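Local coordinates for protein leucyl-tRNA synthetase (Giardia intestinalis, PDB 3PZ6) that probably hydrolyses mischarged leucine-specific tRNA, as the isolated CP1 editing domain of an enzyme that attaches leucine to its tRNA, at residues A[91-103]-A[159-173]. The protein carries 2 engineered substitutions. Sequence-based numbering, arbitrary orientation.
Sequences TMVGQTNCWVLPT and APLSPYEQIFVLPLE
Cys-98 pairs with Val-169 and Trp-99 with Leu-170 in parallel register, in the mixed sheet of the CP1 editing domain, where strand 97-100 runs between 167-171 (parallel) and 183-186 (antiparallel). Leu-170 uses both backbone polar atoms: its N reaches Cys-98 O at 2.7 Å, while its O accepts from Val-100 N at 3.0 Å, nearly along the C=O axis. Cys-98 N donates to Phe-168 O, and Leu-172 N closes the series on Val-100 O with an N-H...O angle of 176°. Where the strands diverge, a water accepts from Phe-168 N and donates to Thr-96 O. Further out, Ser-162 OG donates to a lone pair of Gln-95 O at 3.2 Å, in the carbonyl plane, and accepts from Tyr-164 N, forming an ST turn; anti to the backbone N (chi1 -176°), OG lies between these partners. Tyr-164 CD2 comes within 3.3 Å of the same Gln-95 O, which lies in the ring plane, and its hydroxyl bonds to Ser-224 O. Trp-99 NE1 is satisfied by Asp-194 of helix 192-202. Asn-97 OD1 lies over one indole face, displaced toward the rim; over the opposite face Leu-172 CD2 makes a CH-pi contact, 4.1 Å from the five-membered ring centroid and 21° off its normal.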
# COMPACT_ATOMS: atom_id res chain seq x y z
N THR A 91 10.10 -3.28 5.53
CA THR A 91 9.54 -1.96 5.78
C THR A 91 8.01 -1.98 5.87
O THR A 91 7.38 -0.95 6.13
CB THR A 91 9.95 -0.94 4.68
OG1 THR A 91 9.51 -1.39 3.41
CG2 THR A 91 11.46 -0.72 4.65
N MET A 92 7.41 -3.16 5.69
CA MET A 92 5.95 -3.30 5.60
C MET A 92 5.17 -2.92 6.87
O MET A 92 3.99 -2.59 6.80
CB MET A 92 5.55 -4.70 5.11
CG MET A 92 5.72 -4.91 3.59
SD MET A 92 5.01 -3.59 2.56
CE MET A 92 6.49 -2.66 2.15
N VAL A 93 5.83 -2.96 8.02
CA VAL A 93 5.20 -2.55 9.26
C VAL A 93 5.11 -1.01 9.41
O VAL A 93 4.48 -0.51 10.34
CB VAL A 93 5.89 -3.23 10.49
CG1 VAL A 93 7.38 -2.93 10.50
CG2 VAL A 93 5.22 -2.82 11.81
N GLY A 94 5.74 -0.29 8.49
CA GLY A 94 5.78 1.18 8.54
C GLY A 94 4.86 1.90 7.56
O GLY A 94 4.93 3.12 7.42
N GLN A 95 4.00 1.14 6.88
CA GLN A 95 3.04 1.69 5.92
C GLN A 95 2.06 2.70 6.52
O GLN A 95 1.35 2.41 7.49
CB GLN A 95 2.23 0.58 5.29
CG GLN A 95 3.00 -0.29 4.33
CD GLN A 95 2.21 -1.49 3.96
OE1 GLN A 95 2.08 -2.44 4.74
NE2 GLN A 95 1.63 -1.47 2.76
N THR A 96 2.02 3.88 5.91
CA THR A 96 1.09 4.94 6.31
C THR A 96 -0.05 5.11 5.31
O THR A 96 -1.09 5.69 5.63
CB THR A 96 1.81 6.28 6.39
OG1 THR A 96 2.40 6.55 5.12
CG2 THR A 96 2.89 6.25 7.46
N ASN A 97 0.17 4.60 4.10
CA ASN A 97 -0.75 4.75 2.98
C ASN A 97 -0.23 3.92 1.81
O ASN A 97 0.76 3.19 1.95
CB ASN A 97 -0.88 6.23 2.57
CG ASN A 97 0.44 6.83 2.04
OD1 ASN A 97 0.60 7.03 0.84
ND2 ASN A 97 1.37 7.11 2.94
N CYS A 98 -0.89 4.03 0.66
CA CYS A 98 -0.34 3.49 -0.58
C CYS A 98 -0.62 4.46 -1.74
O CYS A 98 -1.28 5.47 -1.55
CB CYS A 98 -0.86 2.08 -0.86
SG CYS A 98 -2.63 1.97 -1.13
N TRP A 99 -0.09 4.14 -2.92
CA TRP A 99 -0.11 5.05 -4.06
C TRP A 99 -0.71 4.39 -5.29
O TRP A 99 -0.42 3.23 -5.57
CB TRP A 99 1.30 5.50 -4.42
CG TRP A 99 2.11 6.12 -3.33
CD1 TRP A 99 3.26 5.62 -2.79
CD2 TRP A 99 1.88 7.38 -2.68
NE1 TRP A 99 3.75 6.48 -1.84
CE2 TRP A 99 2.93 7.56 -1.74
CE3 TRP A 99 0.88 8.36 -2.78
CZ2 TRP A 99 3.01 8.69 -0.91
CZ3 TRP A 99 0.97 9.48 -1.96
CH2 TRP A 99 2.03 9.63 -1.03
N VAL A 100 -1.54 5.13 -6.01
CA VAL A 100 -2.00 4.72 -7.34
C VAL A 100 -1.83 5.90 -8.28
O VAL A 100 -1.78 7.04 -7.83
CB VAL A 100 -3.48 4.26 -7.37
CG1 VAL A 100 -3.70 3.06 -6.44
CG2 VAL A 100 -4.42 5.42 -7.04
N LEU A 101 -1.71 5.63 -9.58
CA LEU A 101 -1.71 6.70 -10.57
C LEU A 101 -3.14 7.16 -10.80
O LEU A 101 -3.99 6.38 -11.26
CB LEU A 101 -1.07 6.24 -11.89
CG LEU A 101 -1.00 7.30 -13.00
CD1 LEU A 101 -0.05 8.46 -12.64
CD2 LEU A 101 -0.61 6.69 -14.34
N PRO A 102 -3.43 8.43 -10.47
CA PRO A 102 -4.79 8.97 -10.54
C PRO A 102 -5.44 8.80 -11.91
O PRO A 102 -6.66 8.71 -12.00
CB PRO A 102 -4.60 10.46 -10.24
CG PRO A 102 -3.37 10.49 -9.39
CD PRO A 102 -2.47 9.44 -9.98
N THR A 103 -4.62 8.73 -12.95
CA THR A 103 -5.10 8.56 -14.32
C THR A 103 -4.91 7.14 -14.84
O THR A 103 -5.40 6.78 -15.91
CB THR A 103 -4.43 9.56 -15.27
OG1 THR A 103 -3.02 9.59 -15.00
CG2 THR A 103 -4.99 10.94 -15.06
N ALA A 159 -3.73 -2.92 5.61
CA ALA A 159 -2.35 -3.18 5.23
C ALA A 159 -1.70 -4.22 6.12
O ALA A 159 -1.67 -4.07 7.34
CB ALA A 159 -1.54 -1.90 5.24
N PRO A 160 -1.16 -5.29 5.52
CA PRO A 160 -0.51 -6.31 6.32
C PRO A 160 0.66 -5.77 7.13
O PRO A 160 1.38 -4.87 6.67
CB PRO A 160 -0.02 -7.31 5.27
CG PRO A 160 0.01 -6.57 4.01
CD PRO A 160 -1.07 -5.57 4.08
N LEU A 161 0.82 -6.30 8.35
CA LEU A 161 1.93 -6.02 9.27
C LEU A 161 1.93 -4.62 9.90
O LEU A 161 2.53 -4.42 10.96
CB LEU A 161 3.28 -6.32 8.62
CG LEU A 161 3.88 -7.73 8.78
CD1 LEU A 161 2.82 -8.84 8.88
CD2 LEU A 161 4.85 -8.01 7.64
N SER A 162 1.26 -3.68 9.26
CA SER A 162 1.06 -2.33 9.80
C SER A 162 0.19 -2.37 11.07
O SER A 162 -0.79 -3.12 11.14
CB SER A 162 0.42 -1.44 8.75
OG SER A 162 0.29 -0.11 9.20
N PRO A 163 0.56 -1.58 12.10
CA PRO A 163 -0.29 -1.41 13.27
C PRO A 163 -1.53 -0.56 12.99
O PRO A 163 -2.44 -0.52 13.81
CB PRO A 163 0.62 -0.68 14.27
CG PRO A 163 1.66 -0.05 13.43
CD PRO A 163 1.89 -0.99 12.30
N TYR A 164 -1.55 0.11 11.85
CA TYR A 164 -2.72 0.90 11.46
C TYR A 164 -3.86 -0.02 11.02
O TYR A 164 -3.66 -0.92 10.21
CB TYR A 164 -2.36 1.89 10.36
CG TYR A 164 -1.46 3.02 10.82
CD1 TYR A 164 -1.84 3.85 11.88
CD2 TYR A 164 -0.24 3.27 10.20
CE1 TYR A 164 -1.03 4.90 12.31
CE2 TYR A 164 0.58 4.31 10.62
CZ TYR A 164 0.18 5.12 11.68
OH TYR A 164 0.99 6.16 12.11
N GLU A 165 -5.05 0.20 11.57
CA GLU A 165 -6.20 -0.67 11.30
C GLU A 165 -6.72 -0.52 9.87
O GLU A 165 -7.33 -1.43 9.31
CB GLU A 165 -7.30 -0.48 12.35
CG GLU A 165 -8.00 0.89 12.39
CD GLU A 165 -7.14 2.06 12.91
OE1 GLU A 165 -7.71 3.16 13.12
OE2 GLU A 165 -5.91 1.91 13.10
N GLN A 166 -6.45 0.65 9.28
CA GLN A 166 -6.68 0.89 7.86
C GLN A 166 -5.78 2.03 7.39
O GLN A 166 -5.29 2.80 8.19
CB GLN A 166 -8.15 1.22 7.57
CG GLN A 166 -8.63 2.59 8.05
CD GLN A 166 -9.14 2.56 9.47
OE1 GLN A 166 -9.92 1.68 9.83
NE2 GLN A 166 -8.68 3.50 10.28
N ILE A 167 -5.58 2.11 6.08
CA ILE A 167 -4.87 3.24 5.47
C ILE A 167 -5.58 3.67 4.20
O ILE A 167 -6.44 2.96 3.70
CB ILE A 167 -3.37 2.92 5.20
CG1 ILE A 167 -3.22 1.66 4.34
CG2 ILE A 167 -2.59 2.81 6.51
CD1 ILE A 167 -1.77 1.30 4.01
N PHE A 168 -5.21 4.83 3.67
CA PHE A 168 -5.86 5.36 2.48
C PHE A 168 -5.01 5.22 1.21
O PHE A 168 -3.79 5.31 1.24
CB PHE A 168 -6.24 6.82 2.69
CG PHE A 168 -7.41 7.01 3.60
CD1 PHE A 168 -8.69 7.17 3.08
CD2 PHE A 168 -7.24 7.02 4.98
CE1 PHE A 168 -9.78 7.35 3.92
CE2 PHE A 168 -8.33 7.18 5.83
CZ PHE A 168 -9.60 7.35 5.30
N VAL A 169 -5.69 4.99 0.09
CA VAL A 169 -5.05 4.96 -1.21
C VAL A 169 -4.87 6.41 -1.66
O VAL A 169 -5.84 7.15 -1.78
CB VAL A 169 -5.95 4.23 -2.25
CG1 VAL A 169 -5.34 4.31 -3.64
CG2 VAL A 169 -6.18 2.79 -1.84
N LEU A 170 -3.63 6.81 -1.92
CA LEU A 170 -3.33 8.20 -2.19
C LEU A 170 -2.69 8.41 -3.57
O LEU A 170 -2.21 7.45 -4.19
CB LEU A 170 -2.46 8.77 -1.08
CG LEU A 170 -3.01 8.76 0.35
CD1 LEU A 170 -2.06 9.55 1.24
CD2 LEU A 170 -4.42 9.35 0.44
N PRO A 171 -2.71 9.67 -4.07
CA PRO A 171 -2.23 9.97 -5.41
C PRO A 171 -0.72 10.14 -5.53
O PRO A 171 -0.12 10.96 -4.82
CB PRO A 171 -2.96 11.29 -5.74
CG PRO A 171 -3.15 11.93 -4.45
CD PRO A 171 -3.32 10.84 -3.43
N LEU A 172 -0.11 9.36 -6.41
CA LEU A 172 1.27 9.58 -6.81
C LEU A 172 1.35 9.77 -8.32
O LEU A 172 1.15 8.83 -9.08
CB LEU A 172 2.18 8.44 -6.33
CG LEU A 172 3.70 8.67 -6.48
CD1 LEU A 172 4.19 9.86 -5.65
CD2 LEU A 172 4.47 7.41 -6.12
N GLU A 173 1.63 10.99 -8.74
CA GLU A 173 1.58 11.37 -10.15
C GLU A 173 2.70 10.81 -11.03
O GLU A 173 2.62 10.88 -12.26
CB GLU A 173 1.55 12.90 -10.29
CG GLU A 173 0.27 13.53 -9.79
CD GLU A 173 0.37 15.04 -9.66
OE1 GLU A 173 -0.67 15.72 -9.83
OE2 GLU A 173 1.48 15.56 -9.37
O HOH W 1 -3.47 6.86 4.81